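Local coordinates for transcription elongation factor SPT6 (Candida glabrata, PDB 3PJP), which binds the phosphorylated C-terminal repeat domain of RNA polymerase II through its tandem SH2 domain and probably serves as a histone H3-H4 chaperone during transcription elongation, at residues K66-P69 and L70-G73; R99-N102 and E103-N107; L192-S195 and N196-N199. All blocks are in the same frame, centred on the assembly; numbering follows the deposited sequence. Where two conformers were deposited one is given.

How the contacts relate
All three contacts are local, each made within one continuous stretch of the tandem SH2 domain, and they follow one another along the chain without touching. Contact 2 is the partly buried one: it forms the last turns of helix 86-105, where leucines sit against the second SH2 unit. Contacts 1 and 3 lie at the surface in loops, one between strands 55-64 and 75-78 and the other after helix 181-191; their centres are about 51 Å apart. Helical backbone bonds dominate contact 2. In each loop contact a type I turn is joined by a basic side chain folded onto backbone carbonyls, Lys66 in contact 1 and Arg198 in contact 3.

Contact 1 of 3, residues K66-P69 and L70-G73; sequences KENP and LALG
Lys66 curls back over the loop and delivers its ammonium to the carbonyl of Ala71, NZ to O 2.7 Å. The chain turns at both of its outer torsions, chi3 60° and chi4 71°, which brings NZ round to Pro69 as well: its O lies 3.2 Å from NZ, with the donor above the carbonyl plane. Nearer the backbone, Lys66 CG rests 3.6 Å from Gly73 CA, where the ends of the loop come together. At its far end the chain reverses in a type I beta turn from Asn68 to Ala71, closed by a nearly straight bond from Ala71 N to Asn68 O at 3.0 Å. The amide of Asn68 folds over the same turn: its OD1 takes a weak bond from Leu70 N and lies 3.4 Å from Ala71 CB. Closer to the loop's base, one water spans the two arms, accepting from Glu67 N and donating to Leu72 O. Beyond the loop, Glu63 forms a salt bridge to Lys66 NZ and bonds Gly73 N, while Asp42 O is a further acceptor for the ammonium. With a carboxylate and three carbonyls around it, Lys66 would be expected to stay protonated and to tie the turn to the end of strand 55-64.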
loop_
_atom_site.group_PDB
_atom_site.type_symbol
_atom_site.label_atom_id
_atom_site.label_comp_id
_atom_site.label_asym_id
_atom_site.label_seq_id
_atom_site.Cartn_x
_atom_site.Cartn_y
_atom_site.Cartn_z
ATOM N N LYS A 66 16.769 -22.319 -5.527
ATOM C CA LYS A 66 17.120 -22.360 -6.938
ATOM C C LYS A 66 18.091 -23.520 -7.157
ATOM O O LYS A 66 18.991 -23.734 -6.349
ATOM C CB LYS A 66 17.788 -21.046 -7.338
ATOM C CG LYS A 66 16.942 -19.799 -7.093
ATOM C CD LYS A 66 17.804 -18.526 -6.999
ATOM C CE LYS A 66 18.607 -18.255 -8.268
ATOM N NZ LYS A 66 17.739 -17.812 -9.386
ATOM N N GLU A 67 17.909 -24.271 -8.238
ATOM C CA GLU A 67 18.813 -25.384 -8.547
ATOM C C GLU A 67 20.204 -24.888 -8.923
ATOM O O GLU A 67 21.207 -25.544 -8.653
ATOM C CB GLU A 67 18.259 -26.265 -9.671
ATOM C CG GLU A 67 19.181 -27.448 -10.012
ATOM C CD GLU A 67 18.566 -28.437 -10.984
ATOM O OE1 GLU A 67 17.486 -28.139 -11.541
ATOM O OE2 GLU A 67 19.169 -29.515 -11.193
ATOM N N ASN A 68 20.253 -23.712 -9.539
ATOM C CA ASN A 68 21.496 -23.094 -9.963
ATOM C C ASN A 68 21.212 -21.607 -10.134
ATOM O O ASN A 68 20.044 -21.200 -10.076
ATOM C CB ASN A 68 22.011 -23.731 -11.263
ATOM C CG ASN A 68 20.937 -23.836 -12.324
ATOM O OD1 ASN A 68 20.497 -22.826 -12.869
ATOM N ND2 ASN A 68 20.515 -25.053 -12.623
ATOM N N PRO A 69 22.262 -20.793 -10.303
ATOM C CA PRO A 69 22.103 -19.337 -10.375
ATOM C C PRO A 69 21.039 -18.875 -11.368
ATOM O O PRO A 69 20.383 -17.865 -11.103
ATOM C CB PRO A 69 23.488 -18.860 -10.810
ATOM C CG PRO A 69 24.417 -19.872 -10.242
ATOM C CD PRO A 69 23.683 -21.189 -10.333
ATOM N N LEU A 70 20.877 -19.587 -12.479
ATOM C CA LEU A 70 19.955 -19.162 -13.525
ATOM C C LEU A 70 18.558 -19.767 -13.420
ATOM O O LEU A 70 17.694 -19.476 -14.243
ATOM C CB LEU A 70 20.546 -19.460 -14.905
ATOM C CG LEU A 70 21.769 -18.638 -15.332
ATOM C CD1 LEU A 70 22.442 -19.284 -16.538
ATOM C CD2 LEU A 70 21.378 -17.203 -15.632
ATOM N N ALA A 71 18.334 -20.613 -12.420
ATOM C CA ALA A 71 17.058 -21.309 -12.317
ATOM C C ALA A 71 16.060 -20.566 -11.425
ATOM O O ALA A 71 16.432 -19.935 -10.446
ATOM C CB ALA A 71 17.260 -22.725 -11.810
ATOM N N LEU A 72 14.787 -20.668 -11.788
ATOM C CA LEU A 72 13.703 -20.122 -10.990
ATOM C C LEU A 72 13.611 -20.862 -9.657
ATOM O O LEU A 72 13.543 -22.094 -9.627
ATOM C CB LEU A 72 12.389 -20.258 -11.758
ATOM C CG LEU A 72 11.118 -19.833 -11.020
ATOM C CD1 LEU A 72 11.172 -18.357 -10.644
ATOM C CD2 LEU A 72 9.904 -20.141 -11.880
ATOM N N GLY A 73 13.624 -20.109 -8.561
ATOM C CA GLY A 73 13.487 -20.678 -7.230
ATOM C C GLY A 73 12.197 -21.460 -7.049
ATOM O O GLY A 73 11.155 -21.091 -7.600
HETATM O O HOH W 1 15.233 -24.187 -9.365
#

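Contact 2 of 3, residues R99-N102 and E103-N107; sequences RLLN and ELTSN
Glu103 runs alongside Arg99 and Leu100, one turn back on the same helix, and all three side chains point the same way. Its CB lies 3.4 Å from Leu100 O, and its OE1 is 3.8 Å from Leu100 CD2. With CG anti to the backbone N (chi1 -169°) and the chain extended beyond it, the carboxylate stands well out from the helix, and its other oxygen, OE2, receives the backbone N-H of Val181 at the start of helix 181-191. Toward Arg99 the pairing is looser: NH1 is 3.9 Å from Glu103 OE1, a long salt bridge, doubtful because Arg99 was modelled in two conformers; the guanidinium and carboxylate planes are 45° apart, and two waters link NH1 to OE1. The NE of Arg99 bonds Asn96 instead. These residues form the C-terminal turns of helix 86-105, a helix of the first SH2 unit whose Leu100, Leu101 and Leu104 pack on strands 146-152 and 159-166 of the second, so that the end of this helix joins the tandem pair. Asn102 and Thr105 occupy another side, where Asn102 OD1 and Thr105 OG1 both accept from Arg30 NH1. Thr105 places its methyl CG2 3.9 Å from Leu101 CD1, and its N donates to Leu101 O at 3.0 Å, almost straight. Ser106 N follows on with a bond of 3.0 Å to Asn102 O.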
loop_
_atom_site.group_PDB
_atom_site.type_symbol
_atom_site.label_atom_id
_atom_site.label_comp_id
_atom_site.label_asym_id
_atom_site.label_seq_id
_atom_site.Cartn_x
_atom_site.Cartn_y
_atom_site.Cartn_z
ATOM N N ARG A 99 -7.264 -5.238 -4.214
ATOM C CA ARG A 99 -8.552 -5.263 -3.533
ATOM C C ARG A 99 -8.586 -4.253 -2.388
ATOM O O ARG A 99 -9.520 -3.466 -2.243
ATOM C CB ARG A 99 -8.790 -6.681 -2.996
ATOM C CG ARG A 99 -9.968 -6.851 -2.059
ATOM C CD ARG A 99 -10.073 -8.310 -1.613
ATOM N NE ARG A 99 -8.981 -8.681 -0.716
ATOM C CZ ARG A 99 -8.978 -8.403 0.581
ATOM N NH1 ARG A 99 -10.003 -7.747 1.108
ATOM N NH2 ARG A 99 -7.952 -8.767 1.343
ATOM N N LEU A 100 -7.549 -4.305 -1.561
ATOM C CA LEU A 100 -7.490 -3.470 -0.363
ATOM C C LEU A 100 -7.320 -1.993 -0.730
ATOM O O LEU A 100 -7.905 -1.120 -0.084
ATOM C CB LEU A 100 -6.392 -3.965 0.585
ATOM C CG LEU A 100 -6.706 -5.320 1.259
ATOM C CD1 LEU A 100 -5.434 -5.988 1.787
ATOM C CD2 LEU A 100 -7.741 -5.170 2.386
ATOM N N LEU A 101 -6.543 -1.715 -1.777
ATOM C CA LEU A 101 -6.365 -0.335 -2.223
ATOM C C LEU A 101 -7.725 0.225 -2.613
ATOM O O LEU A 101 -8.089 1.339 -2.237
ATOM C CB LEU A 101 -5.417 -0.271 -3.425
ATOM C CG LEU A 101 -5.280 1.083 -4.130
ATOM C CD1 LEU A 101 -4.864 2.151 -3.116
ATOM C CD2 LEU A 101 -4.287 0.983 -5.295
ATOM N N ASN A 102 -8.484 -0.557 -3.373
ATOM C CA ASN A 102 -9.803 -0.097 -3.780
ATOM C C ASN A 102 -10.765 0.031 -2.604
ATOM O O ASN A 102 -11.589 0.946 -2.578
ATOM C CB ASN A 102 -10.387 -0.991 -4.878
ATOM C CG ASN A 102 -9.774 -0.703 -6.248
ATOM O OD1 ASN A 102 -9.619 0.451 -6.638
ATOM N ND2 ASN A 102 -9.408 -1.752 -6.966
ATOM N N GLU A 103 -10.657 -0.871 -1.629
ATOM C CA GLU A 103 -11.483 -0.780 -0.416
ATOM C C GLU A 103 -11.269 0.564 0.281
ATOM O O GLU A 103 -12.230 1.243 0.655
ATOM C CB GLU A 103 -11.189 -1.932 0.554
ATOM C CG GLU A 103 -12.186 -2.050 1.699
ATOM C CD GLU A 103 -11.871 -3.199 2.637
ATOM O OE1 GLU A 103 -11.371 -4.243 2.156
ATOM O OE2 GLU A 103 -12.132 -3.059 3.854
ATOM N N LEU A 104 -10.012 0.948 0.453
ATOM C CA LEU A 104 -9.728 2.227 1.110
ATOM C C LEU A 104 -10.127 3.458 0.282
ATOM O O LEU A 104 -10.773 4.365 0.810
ATOM C CB LEU A 104 -8.278 2.304 1.626
ATOM C CG LEU A 104 -7.920 3.508 2.525
ATOM C CD1 LEU A 104 -8.940 3.692 3.632
ATOM C CD2 LEU A 104 -6.524 3.354 3.119
ATOM N N THR A 105 -9.776 3.498 -1.000
ATOM C CA THR A 105 -10.090 4.685 -1.806
ATOM C C THR A 105 -11.588 4.852 -2.065
ATOM O O THR A 105 -12.047 5.950 -2.378
ATOM C CB THR A 105 -9.311 4.732 -3.145
ATOM O OG1 THR A 105 -9.740 3.666 -4.005
ATOM C CG2 THR A 105 -7.812 4.621 -2.882
ATOM N N SER A 106 -12.344 3.763 -1.931
ATOM C CA SER A 106 -13.787 3.815 -2.139
ATOM C C SER A 106 -14.516 4.277 -0.882
ATOM O O SER A 106 -15.724 4.519 -0.908
ATOM C CB SER A 106 -14.321 2.444 -2.562
ATOM O OG SER A 106 -14.189 1.501 -1.516
ATOM N N ASN A 107 -13.783 4.405 0.216
ATOM C CA ASN A 107 -14.413 4.740 1.487
ATOM C C ASN A 107 -14.863 6.192 1.554
ATOM O O ASN A 107 -14.222 7.074 0.980
ATOM C CB ASN A 107 -13.482 4.433 2.650
ATOM C CG ASN A 107 -14.228 4.350 3.968
ATOM O OD1 ASN A 107 -14.311 5.332 4.705
ATOM N ND2 ASN A 107 -14.809 3.189 4.249
HETATM O O HOH W 2 -10.896 -6.424 3.672
HETATM O O HOH W 3 -12.107 -6.003 0.484
#

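Contact 3 of 3, residues L192-S195 and N196-N199; sequences LKSS and NTRN
Arg198 lies back across the three residues from Lys193 to Ser195, starting with CB 3.9 Å from Ser195 O. CG comes next, 3.5 Å from Ser194 O, and CD then passes 3.9 Å from Ser195 CA. Extended from CG to NE, the chain carries the guanidinium to Lys193, whose O sits at the group's edge. There NE makes a weak bond of 3.1 Å to Lys193 O, and NH2 a second bond of 2.9 Å to that same oxygen, nearly in line with its C=O. One face of the guanidinium is laid over Ser195 CA, offset toward the rim, with NH1 3.9 Å from Ser195 CB. What Arg198 spans is a type I beta turn from Ser194 to Thr197, closed by Thr197 N on Ser194 O at 3.0 Å, in the tail that follows helix 181-191, the last helix of the second SH2 unit. A further weak bond from Arg198 NE to Thr190 O ties the turn back to that helix. On the turn itself, Ser194 OG donates to Asn196 OD1 over 3.0 Å, close to the axis of the amide carbonyl. Lys193 stretches out alongside Thr197 instead, and a water accepts from its NZ and donates to Thr197 O.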
loop_
_atom_site.group_PDB
_atom_site.type_symbol
_atom_site.label_atom_id
_atom_site.label_comp_id
_atom_site.label_asym_id
_atom_site.label_seq_id
_atom_site.Cartn_x
_atom_site.Cartn_y
_atom_site.Cartn_z
ATOM N N LEU A 192 -6.424 6.249 19.968
ATOM C CA LEU A 192 -6.572 7.620 20.472
ATOM C C LEU A 192 -6.770 7.659 21.988
ATOM O O LEU A 192 -6.621 8.698 22.602
ATOM C CB LEU A 192 -7.737 8.344 19.799
ATOM C CG LEU A 192 -7.580 8.586 18.299
ATOM C CD1 LEU A 192 -8.804 9.291 17.754
ATOM C CD2 LEU A 192 -6.316 9.384 18.014
ATOM N N LYS A 193 -7.113 6.522 22.575
ATOM C CA LYS A 193 -7.358 6.444 24.008
ATOM C C LYS A 193 -6.059 6.131 24.726
ATOM O O LYS A 193 -5.163 5.519 24.155
ATOM C CB LYS A 193 -8.360 5.333 24.294
ATOM C CG LYS A 193 -9.760 5.546 23.741
ATOM C CD LYS A 193 -10.620 4.330 24.080
ATOM C CE LYS A 193 -12.087 4.571 23.809
ATOM N NZ LYS A 193 -12.937 3.577 24.534
ATOM N N SER A 194 -5.950 6.546 25.985
ATOM C CA SER A 194 -4.818 6.112 26.794
ATOM C C SER A 194 -4.854 4.592 26.910
ATOM O O SER A 194 -5.928 3.985 26.907
ATOM C CB SER A 194 -4.854 6.748 28.188
ATOM O OG SER A 194 -6.033 6.387 28.885
ATOM N N SER A 195 -3.678 3.985 27.018
ATOM C CA SER A 195 -3.572 2.536 27.048
ATOM C C SER A 195 -4.407 1.897 28.150
ATOM O O SER A 195 -4.941 0.807 27.962
ATOM C CB SER A 195 -2.112 2.102 27.172
ATOM O OG SER A 195 -1.500 2.703 28.297
ATOM N N ASN A 196 -4.520 2.570 29.292
ATOM C CA ASN A 196 -5.260 2.007 30.421
ATOM C C ASN A 196 -6.775 2.250 30.397
ATOM O O ASN A 196 -7.477 1.894 31.338
ATOM C CB ASN A 196 -4.644 2.431 31.767
ATOM C CG ASN A 196 -4.793 3.923 32.049
ATOM O OD1 ASN A 196 -5.308 4.685 31.233
ATOM N ND2 ASN A 196 -4.354 4.336 33.228
ATOM N N THR A 197 -7.286 2.824 29.310
ATOM C CA THR A 197 -8.736 2.987 29.161
ATOM C C THR A 197 -9.268 2.369 27.864
ATOM O O THR A 197 -10.366 2.699 27.413
ATOM C CB THR A 197 -9.165 4.465 29.244
ATOM O OG1 THR A 197 -8.574 5.206 28.163
ATOM C CG2 THR A 197 -8.722 5.062 30.562
ATOM N N ARG A 198 -8.495 1.457 27.286
ATOM C CA ARG A 198 -8.907 0.786 26.053
ATOM C C ARG A 198 -9.742 -0.465 26.337
ATOM O O ARG A 198 -10.636 -0.806 25.567
ATOM C CB ARG A 198 -7.688 0.430 25.191
ATOM C CG ARG A 198 -6.984 1.634 24.599
ATOM C CD ARG A 198 -5.624 1.297 23.994
ATOM N NE ARG A 198 -4.952 2.520 23.553
ATOM C CZ ARG A 198 -3.653 2.628 23.286
ATOM N NH1 ARG A 198 -2.853 1.578 23.402
ATOM N NH2 ARG A 198 -3.154 3.795 22.901
ATOM N N ASN A 199 -9.460 -1.135 27.450
ATOM C CA ASN A 199 -10.109 -2.406 27.755
ATOM C C ASN A 199 -10.095 -2.753 29.242
ATOM O O ASN A 199 -10.432 -3.872 29.626
ATOM C CB ASN A 199 -9.466 -3.535 26.949
ATOM C CG ASN A 199 -10.388 -4.083 25.879
ATOM O OD1 ASN A 199 -11.590 -4.233 26.098
ATOM N ND2 ASN A 199 -9.828 -4.383 24.713
ATOM O OXT ASN A 199 -9.748 -1.935 30.093
HETATM O O HOH W 4 -12.747 4.330 27.395
HETATM O O HOH W 5 -6.895 -0.891 28.777
#